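Local coordinates for aminoglycoside-O-phosphotransferase VIII (Streptomyces rimosus, PDB 4H05), which probably transfers the phosphate of ATP to the 3'-hydroxyl of aminoglycoside antibiotics, an inactivation that confers resistance on its host, at residues Ser122-Asp127 and Ala217-Asp222. Numbering follows the deposited sequence.
Sequences SLHALD and ADRHSD
With chi1 of -51° in His124 and -81° in Asp222, each side chain swings its CG anti to its own carbonyl carbon, and the imidazole near the end of helix 109-124 meets the carboxylate in the first turn of helix 220-230. His124 NE2 donates to Asp222 OD2 over 2.7 Å in a nearly straight bond (177°). The oxygen lies in the ring plane and is met on its anti side, with ring and carboxylate nearly coplanar. Histidine suits this buried place because its two ring nitrogens face different ways: ND1 bonds to the hydroxyl of Tyr250, and with a partner on each nitrogen the ring is held against rotation about CB-CG. The carboxylate of Asp222 is held too, OD2 also accepting from the backbone N of His188 and OD1 from that of Gly189.

Arg219 lies over one face of the imidazole, its CB making an off-centre CH-pi contact 4.1 Å from the centroid of the His124 ring. Its long chain bends at chi3 and carries the guanidinium on to where NE forms a salt bridge with Asp183 and NH1 bonds the same Tyr250 hydroxyl that meets His124 ND1. This histidine-aspartate link between two helices belongs to the C-terminal lobe of the kinase-like aminoglycoside phosphotransferase fold, where Asp222, through its bonds to His188 and Gly189, probably steadies the backbone just before Asp190, the predicted proton acceptor of the catalytic loop.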
loop_
_atom_site.group_PDB
_atom_site.type_symbol
_atom_site.label_atom_id
_atom_site.label_comp_id
_atom_site.label_asym_id
_atom_site.label_seq_id
_atom_site.Cartn_x
_atom_site.Cartn_y
_atom_site.Cartn_z
ATOM N N SER A 122 -10.006 -3.220 11.250
ATOM C CA SER A 122 -10.107 -4.612 11.115
ATOM C C SER A 122 -8.713 -5.201 10.933
ATOM O O SER A 122 -8.402 -6.286 11.404
ATOM C CB SER A 122 -10.985 -4.918 9.877
ATOM O OG SER A 122 -12.312 -4.428 10.018
ATOM N N LEU A 123 -7.881 -4.513 10.192
ATOM C CA LEU A 123 -6.480 -4.899 10.035
ATOM C C LEU A 123 -5.840 -4.829 11.444
ATOM O O LEU A 123 -5.237 -5.791 11.952
ATOM C CB LEU A 123 -5.834 -3.888 9.100
ATOM C CG LEU A 123 -4.905 -4.114 7.931
ATOM C CD1 LEU A 123 -5.147 -5.421 7.169
ATOM C CD2 LEU A 123 -4.972 -2.837 7.054
ATOM N N HIS A 124 -6.034 -3.709 12.137
ATOM C CA HIS A 124 -5.374 -3.560 13.443
ATOM C C HIS A 124 -5.990 -4.354 14.528
ATOM O O HIS A 124 -5.449 -4.337 15.574
ATOM C CB HIS A 124 -5.144 -2.113 13.863
ATOM C CG HIS A 124 -4.459 -1.280 12.801
ATOM N ND1 HIS A 124 -4.509 0.060 12.786
ATOM C CD2 HIS A 124 -3.776 -1.651 11.678
ATOM C CE1 HIS A 124 -3.860 0.526 11.700
ATOM N NE2 HIS A 124 -3.406 -0.510 11.018
ATOM N N ALA A 125 -7.093 -5.085 14.267
ATOM C CA ALA A 125 -7.711 -5.978 15.269
ATOM C C ALA A 125 -7.109 -7.315 15.221
ATOM O O ALA A 125 -7.368 -8.089 16.090
ATOM C CB ALA A 125 -9.198 -6.140 15.048
ATOM N N LEU A 126 -6.394 -7.651 14.143
ATOM C CA LEU A 126 -5.712 -8.936 14.101
ATOM C C LEU A 126 -4.727 -9.002 15.260
ATOM O O LEU A 126 -4.189 -8.021 15.660
ATOM C CB LEU A 126 -4.954 -9.101 12.781
ATOM C CG LEU A 126 -5.878 -9.395 11.649
ATOM C CD1 LEU A 126 -5.241 -9.125 10.300
ATOM C CD2 LEU A 126 -6.333 -10.828 11.817
ATOM N N ASP A 127 -4.468 -10.178 15.789
ATOM C CA ASP A 127 -3.463 -10.319 16.808
ATOM C C ASP A 127 -2.111 -10.434 16.044
ATOM O O ASP A 127 -1.872 -11.374 15.332
ATOM C CB ASP A 127 -3.817 -11.574 17.642
ATOM C CG ASP A 127 -2.754 -11.923 18.701
ATOM O OD1 ASP A 127 -3.006 -12.858 19.480
ATOM O OD2 ASP A 127 -1.672 -11.290 18.755
ATOM N N ALA A 217 3.885 -3.681 12.657
ATOM C CA ALA A 217 4.476 -2.376 12.792
ATOM C C ALA A 217 3.568 -1.510 13.675
ATOM O O ALA A 217 2.489 -1.911 14.085
ATOM C CB ALA A 217 4.644 -1.697 11.439
ATOM N N ASP A 218 4.048 -0.343 14.023
ATOM C CA ASP A 218 3.193 0.574 14.774
ATOM C C ASP A 218 2.018 0.861 13.949
ATOM O O ASP A 218 2.176 1.300 12.816
ATOM C CB ASP A 218 3.918 1.905 14.987
ATOM C CG ASP A 218 3.321 2.718 16.123
ATOM O OD1 ASP A 218 2.190 3.171 15.933
ATOM O OD2 ASP A 218 4.002 2.887 17.176
ATOM N N ARG A 219 0.837 0.715 14.507
ATOM C CA ARG A 219 -0.358 1.196 13.826
ATOM C C ARG A 219 -0.209 2.569 13.220
ATOM O O ARG A 219 -0.865 2.844 12.191
ATOM C CB ARG A 219 -1.573 1.208 14.766
ATOM C CG ARG A 219 -1.499 2.301 15.865
ATOM C CD ARG A 219 -2.558 2.188 16.920
ATOM N NE ARG A 219 -2.415 0.979 17.689
ATOM C CZ ARG A 219 -3.278 -0.035 17.727
ATOM N NH1 ARG A 219 -4.401 -0.046 17.033
ATOM N NH2 ARG A 219 -2.988 -1.062 18.490
ATOM N N HIS A 220 0.587 3.466 13.804
ATOM C CA HIS A 220 0.775 4.806 13.172
ATOM C C HIS A 220 1.394 4.698 11.805
ATOM O O HIS A 220 1.306 5.614 10.955
ATOM C CB HIS A 220 1.531 5.778 14.110
ATOM C CG HIS A 220 0.761 6.117 15.365
ATOM N ND1 HIS A 220 0.053 7.277 15.493
ATOM C CD2 HIS A 220 0.514 5.397 16.493
ATOM C CE1 HIS A 220 -0.601 7.269 16.663
ATOM N NE2 HIS A 220 -0.280 6.152 17.295
ATOM N N SER A 221 2.010 3.570 11.484
ATOM C CA SER A 221 2.513 3.458 10.088
ATOM C C SER A 221 1.378 3.486 9.072
ATOM O O SER A 221 1.615 3.765 7.887
ATOM C CB SER A 221 3.286 2.131 9.895
ATOM O OG SER A 221 2.449 1.058 10.316
ATOM N N ASP A 222 0.189 3.040 9.479
ATOM C CA ASP A 222 -0.991 3.063 8.595
ATOM C C ASP A 222 -1.733 4.392 8.702
ATOM O O ASP A 222 -2.130 5.020 7.668
ATOM C CB ASP A 222 -1.933 1.899 8.872
ATOM C CG ASP A 222 -1.504 0.584 8.221
ATOM O OD1 ASP A 222 -0.624 0.552 7.362
ATOM O OD2 ASP A 222 -2.039 -0.442 8.655
#